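Local structure of endoglucanase (Clostridium thermocellum, 2E4T) at residues 7-12 against 460-465; 170-175 against 220-225. The protein hydrolyses internal beta-1,4-glucosidic bonds of cellulose and probably of xyloglucan, this chain being the family 44 glycoside hydrolase part of a longer protein. One frame throughout, in Å; residues are numbered along the deposited sequence.

Contact 1 of 2, residues 7-12 against 460-465; sequences AKVVDI and TFNFSI
V9 to I12 pair one for one with T460 to F463 as parallel strands, their short axes 4.6 Å apart and inclined by 20°. Five backbone hydrogen bonds zip them together: K8 O, T460 O, V10 O, N462 O and I12 O each take an N-H from the other strand, as between T460 N and K8 O at 2.8 Å. Four of these carbonyls are also approached by a CA-H, F461 CA lying 3.2 Å from V10 O.

Apolar contacts gather on the face of V10, I12, F461 and F463. I12 lies beside F463 and places CB over one ring face, 4.0 Å from the centroid, while I12 CG2 comes 3.6 Å from F463 CE1. A chi1 of -52° sets I12 CG1 beside the backbone N, where it meets F461 CD1, the ring atom that V10 CB approaches at 3.7 Å.

The other face carries V9, D11, T460 and N462, a mostly polar set. N462 ND2 passes 3.4 Å from V9 CG1, while N462 OD1 is hydrogen-bonded to T501 OG1 and T460 OG1 to T503 OG1, both on the next strand.

The chain's first strand, set between C-terminal ones, thus helps build the beta domain beside the TIM-like barrel, consistent with the composite domain of families 5, 30, 39 and 51.

Contact 2 of 2, residues 170-175 against 220-225; sequences GNASTP and KVDPYA
N171 and A172 face D222 and A225 where two type I turns, N171 to T174 and D222 to A225, come together with the CA atoms of A172 and A225 5.1 Å apart. The bond across the gap runs from A172 N to D222 OD2, at 2.8 Å with an N-H...O angle of 143°, and uses the carboxylate's syn lone pair. D222 CG stands anti to its backbone N (chi1 -171°), which carries the carboxylate to A172 N, and the other oxygen, OD1, takes the N-H of Y224 from above the carboxylate plane. One carboxylate thus ties down its own turn and grips the neighbouring one.

N171 keeps its side-chain bonds at home: its OD1 accepts from both S173 N and S173 OG. Each turn therefore opens with an Asx turn, and each lies in a loop leading from a helix to a strand of the TIM-like barrel, 158-169 to 180-183 and 204-221 to 226-232, two strands that are neighbours in the parallel sheet.

Beside the bond to D222, A172 CB fits against Y224 CB at 4.0 Å and A225 CA at 3.7 Å. S173 CB lies over one face of the Y224 ring, offset toward the rim and 4.2 Å from its centroid. The N171 amide crosses the same ring obliquely, the two planes 36° apart, with OD1 3.6 Å from Y224 CD2.

Overall arrangement
Contacts 1 and 2 lie on opposite sides of the chain's centre, about 48 Å between centres, share no element, and belong to different domains: 7-12 with 460-465 to the beta domain, 170-175 with 220-225 to the barrel. Contact 2 is nested within the sequence loop that contact 1 closes. Both are partly buried: contact 1 on its V10, I12, F461 and F463 face, contact 2 at A172, D222 and A225, with S173 and Y224 exposed. Chemistry goes with place: contact 1 repeats backbone bonds along a strand pair, whereas contact 2 joins two loops through a single side-chain-to-backbone bond and a smaller interface, 231 Å² against 488 Å². Both are remote from the metal sites.

Contact 1 of 2, residues 7-12 against 460-465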
loop_
_atom_site.group_PDB
_atom_site.type_symbol
_atom_site.label_atom_id
_atom_site.label_comp_id
_atom_site.label_asym_id
_atom_site.label_seq_id
_atom_site.Cartn_x
_atom_site.Cartn_y
_atom_site.Cartn_z
ATOM N N ALA A 7 32.098 -10.957 -19.271
ATOM C CA ALA A 7 30.597 -10.780 -19.256
ATOM C C ALA A 7 30.011 -11.358 -17.967
ATOM O O ALA A 7 30.449 -12.415 -17.494
ATOM C CB ALA A 7 29.934 -11.480 -20.418
ATOM N N LYS A 8 28.968 -10.713 -17.471
ATOM C CA LYS A 8 28.237 -11.188 -16.292
ATOM C C LYS A 8 27.142 -12.103 -16.780
ATOM O O LYS A 8 26.331 -11.691 -17.611
ATOM C CB LYS A 8 27.672 -9.973 -15.549
ATOM C CG LYS A 8 26.829 -10.315 -14.319
ATOM C CD LYS A 8 27.591 -11.130 -13.277
ATOM C CE LYS A 8 26.735 -11.380 -12.060
ATOM N NZ LYS A 8 27.356 -12.277 -11.074
ATOM N N VAL A 9 27.118 -13.308 -16.213
ATOM C CA VAL A 9 26.207 -14.395 -16.648
ATOM C C VAL A 9 25.431 -14.937 -15.453
ATOM O O VAL A 9 26.007 -15.260 -14.415
ATOM C CB VAL A 9 26.998 -15.549 -17.285
ATOM C CG1 VAL A 9 26.040 -16.604 -17.713
ATOM C CG2 VAL A 9 27.746 -15.052 -18.527
ATOM N N VAL A 10 24.111 -14.978 -15.575
ATOM C CA VAL A 10 23.208 -15.334 -14.495
ATOM C C VAL A 10 22.246 -16.398 -14.998
ATOM O O VAL A 10 21.722 -16.255 -16.095
ATOM C CB VAL A 10 22.437 -14.077 -14.034
ATOM C CG1 VAL A 10 21.344 -14.425 -13.009
ATOM C CG2 VAL A 10 23.425 -13.042 -13.502
ATOM N N ASP A 11 22.035 -17.442 -14.183
ATOM C CA ASP A 11 21.090 -18.476 -14.538
ATOM C C ASP A 11 19.725 -18.191 -13.890
ATOM O O ASP A 11 19.659 -17.872 -12.694
ATOM C CB ASP A 11 21.570 -19.818 -14.023
ATOM C CG ASP A 11 22.863 -20.258 -14.688
ATOM O OD1 ASP A 11 23.065 -19.944 -15.871
ATOM O OD2 ASP A 11 23.704 -20.892 -14.046
ATOM N N ILE A 12 18.659 -18.325 -14.677
ATOM C CA ILE A 12 17.290 -18.181 -14.198
ATOM C C ILE A 12 16.607 -19.546 -14.434
ATOM O O ILE A 12 16.583 -20.041 -15.561
ATOM C CB ILE A 12 16.521 -17.087 -14.931
ATOM C CG1 ILE A 12 17.209 -15.704 -14.980
ATOM C CG2 ILE A 12 15.086 -17.000 -14.381
ATOM C CD1 ILE A 12 17.345 -15.035 -13.664
ATOM N N THR A 460 23.954 -11.219 -19.074
ATOM C CA THR A 460 23.445 -12.318 -19.886
ATOM C C THR A 460 22.699 -13.296 -18.982
ATOM O O THR A 460 23.290 -13.812 -18.036
ATOM C CB THR A 460 24.631 -13.017 -20.605
ATOM O OG1 THR A 460 25.228 -12.066 -21.493
ATOM C CG2 THR A 460 24.142 -14.260 -21.340
ATOM N N PHE A 461 21.445 -13.572 -19.330
ATOM C CA PHE A 461 20.643 -14.500 -18.559
ATOM C C PHE A 461 20.401 -15.771 -19.347
ATOM O O PHE A 461 19.920 -15.765 -20.461
ATOM C CB PHE A 461 19.271 -13.829 -18.237
ATOM C CG PHE A 461 19.394 -12.671 -17.313
ATOM C CD1 PHE A 461 19.510 -12.858 -15.945
ATOM C CD2 PHE A 461 19.427 -11.358 -17.816
ATOM C CE1 PHE A 461 19.619 -11.767 -15.081
ATOM C CE2 PHE A 461 19.515 -10.261 -16.976
ATOM C CZ PHE A 461 19.609 -10.457 -15.599
ATOM N N ASN A 462 20.792 -16.893 -18.723
ATOM C CA ASN A 462 20.497 -18.222 -19.296
ATOM C C ASN A 462 19.259 -18.780 -18.610
ATOM O O ASN A 462 19.318 -19.084 -17.404
ATOM C CB ASN A 462 21.683 -19.163 -19.063
ATOM C CG ASN A 462 22.901 -18.747 -19.859
ATOM O OD1 ASN A 462 22.781 -18.244 -20.978
ATOM N ND2 ASN A 462 24.078 -18.858 -19.247
ATOM N N PHE A 463 18.161 -18.864 -19.347
ATOM C CA PHE A 463 16.900 -19.372 -18.831
ATOM C C PHE A 463 16.741 -20.853 -19.067
ATOM O O PHE A 463 17.007 -21.346 -20.174
ATOM C CB PHE A 463 15.725 -18.678 -19.525
ATOM C CG PHE A 463 15.414 -17.295 -19.012
ATOM C CD1 PHE A 463 14.388 -17.137 -18.086
ATOM C CD2 PHE A 463 16.152 -16.180 -19.381
ATOM C CE1 PHE A 463 14.040 -15.880 -17.589
ATOM C CE2 PHE A 463 15.770 -14.906 -18.892
ATOM C CZ PHE A 463 14.713 -14.797 -18.006
ATOM N N SER A 464 16.244 -21.557 -18.040
ATOM C CA SER A 464 15.849 -22.960 -18.158
ATOM C C SER A 464 14.472 -23.070 -17.512
ATOM O O SER A 464 14.322 -22.681 -16.330
ATOM C CB SER A 464 16.849 -23.842 -17.399
ATOM O OG SER A 464 18.147 -23.746 -17.908
ATOM N N ILE A 465 13.495 -23.554 -18.259
ATOM C CA ILE A 465 12.098 -23.574 -17.824
ATOM C C ILE A 465 11.577 -25.005 -17.868
ATOM O O ILE A 465 11.727 -25.691 -18.899
ATOM C CB ILE A 465 11.265 -22.665 -18.713
ATOM C CG1 ILE A 465 11.794 -21.233 -18.626
ATOM C CG2 ILE A 465 9.790 -22.727 -18.316
ATOM C CD1 ILE A 465 11.280 -20.317 -19.727
#

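Contact 2 of 2, residues 170-175 against 220-225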
loop_
_atom_site.group_PDB
_atom_site.type_symbol
_atom_site.label_atom_id
_atom_site.label_comp_id
_atom_site.label_asym_id
_atom_site.label_seq_id
_atom_site.Cartn_x
_atom_site.Cartn_y
_atom_site.Cartn_z
ATOM N N GLY A 170 -23.955 0.013 -3.175
ATOM C CA GLY A 170 -24.049 -1.380 -2.812
ATOM C C GLY A 170 -22.993 -1.734 -1.738
ATOM O O GLY A 170 -22.013 -0.994 -1.564
ATOM N N ASN A 171 -23.149 -2.875 -1.100
ATOM C CA ASN A 171 -22.189 -3.314 -0.119
ATOM C C ASN A 171 -20.908 -3.836 -0.793
ATOM O O ASN A 171 -20.814 -3.977 -2.034
ATOM C CB ASN A 171 -22.822 -4.282 0.869
ATOM C CG ASN A 171 -23.142 -5.657 0.263
ATOM O OD1 ASN A 171 -22.334 -6.221 -0.435
ATOM N ND2 ASN A 171 -24.369 -6.136 0.422
ATOM N N ALA A 172 -19.921 -4.160 0.052
ATOM C CA ALA A 172 -18.607 -4.560 -0.445
ATOM C C ALA A 172 -18.605 -5.828 -1.267
ATOM O O ALA A 172 -17.605 -6.092 -1.958
ATOM C CB ALA A 172 -17.656 -4.722 0.715
ATOM N N SER A 173 -19.670 -6.642 -1.188
ATOM C CA SER A 173 -19.737 -7.869 -1.998
ATOM C C SER A 173 -20.261 -7.620 -3.406
ATOM O O SER A 173 -20.273 -8.561 -4.192
ATOM C CB SER A 173 -20.593 -8.920 -1.340
ATOM O OG SER A 173 -21.996 -8.661 -1.467
ATOM N N THR A 174 -20.691 -6.394 -3.710
ATOM C CA THR A 174 -21.288 -6.065 -4.988
ATOM C C THR A 174 -20.251 -5.451 -5.915
ATOM O O THR A 174 -19.199 -4.973 -5.448
ATOM C CB THR A 174 -22.482 -5.122 -4.827
ATOM O OG1 THR A 174 -22.030 -3.816 -4.475
ATOM C CG2 THR A 174 -23.497 -5.648 -3.788
ATOM N N PRO A 175 -20.538 -5.387 -7.232
ATOM C CA PRO A 175 -19.525 -4.958 -8.149
ATOM C C PRO A 175 -18.987 -3.539 -7.942
ATOM O O PRO A 175 -17.830 -3.291 -8.265
ATOM C CB PRO A 175 -20.207 -5.125 -9.535
ATOM C CG PRO A 175 -21.125 -6.314 -9.335
ATOM C CD PRO A 175 -21.665 -6.046 -7.919
ATOM N N LYS A 220 -21.747 -4.003 11.177
ATOM C CA LYS A 220 -23.202 -4.073 11.292
ATOM C C LYS A 220 -23.888 -3.498 10.055
ATOM O O LYS A 220 -24.993 -3.945 9.679
ATOM C CB LYS A 220 -23.660 -3.357 12.542
ATOM C CG LYS A 220 -23.469 -4.143 13.776
ATOM C CD LYS A 220 -24.332 -3.741 14.895
ATOM C CE LYS A 220 -23.621 -2.756 15.756
ATOM N NZ LYS A 220 -24.532 -2.369 16.909
ATOM N N VAL A 221 -23.259 -2.513 9.404
ATOM C CA VAL A 221 -23.838 -1.900 8.198
ATOM C C VAL A 221 -23.451 -2.709 6.955
ATOM O O VAL A 221 -24.291 -2.940 6.072
ATOM C CB VAL A 221 -23.352 -0.438 8.040
ATOM C CG1 VAL A 221 -23.886 0.183 6.771
ATOM C CG2 VAL A 221 -23.770 0.361 9.280
ATOM N N ASP A 222 -22.172 -3.100 6.858
ATOM C CA ASP A 222 -21.652 -3.829 5.707
ATOM C C ASP A 222 -20.845 -5.003 6.215
ATOM O O ASP A 222 -19.639 -4.884 6.471
ATOM C CB ASP A 222 -20.799 -2.967 4.783
ATOM C CG ASP A 222 -20.462 -3.685 3.506
ATOM O OD1 ASP A 222 -20.628 -4.944 3.451
ATOM O OD2 ASP A 222 -20.014 -2.998 2.545
ATOM N N PRO A 223 -21.492 -6.167 6.382
ATOM C CA PRO A 223 -20.784 -7.328 6.907
ATOM C C PRO A 223 -19.666 -7.806 6.002
ATOM O O PRO A 223 -18.860 -8.664 6.449
ATOM C CB PRO A 223 -21.885 -8.406 7.017
ATOM C CG PRO A 223 -23.190 -7.678 6.912
ATOM C CD PRO A 223 -22.935 -6.414 6.186
ATOM N N TYR A 224 -19.651 -7.357 4.745
ATOM C CA TYR A 224 -18.680 -7.842 3.769
ATOM C C TYR A 224 -17.477 -6.915 3.669
ATOM O O TYR A 224 -16.486 -7.254 2.982
ATOM C CB TYR A 224 -19.349 -7.933 2.372
ATOM C CG TYR A 224 -20.576 -8.797 2.464
ATOM C CD1 TYR A 224 -20.500 -10.163 2.548
ATOM C CD2 TYR A 224 -21.834 -8.224 2.516
ATOM C CE1 TYR A 224 -21.685 -10.935 2.699
ATOM C CE2 TYR A 224 -23.023 -8.955 2.642
ATOM C CZ TYR A 224 -22.927 -10.306 2.768
ATOM O OH TYR A 224 -24.062 -11.078 2.901
ATOM N N ALA A 225 -17.524 -5.742 4.297
ATOM C CA ALA A 225 -16.420 -4.784 4.164
ATOM C C ALA A 225 -15.212 -5.269 4.959
ATOM O O ALA A 225 -15.363 -5.833 6.055
ATOM C CB ALA A 225 -16.889 -3.421 4.667
#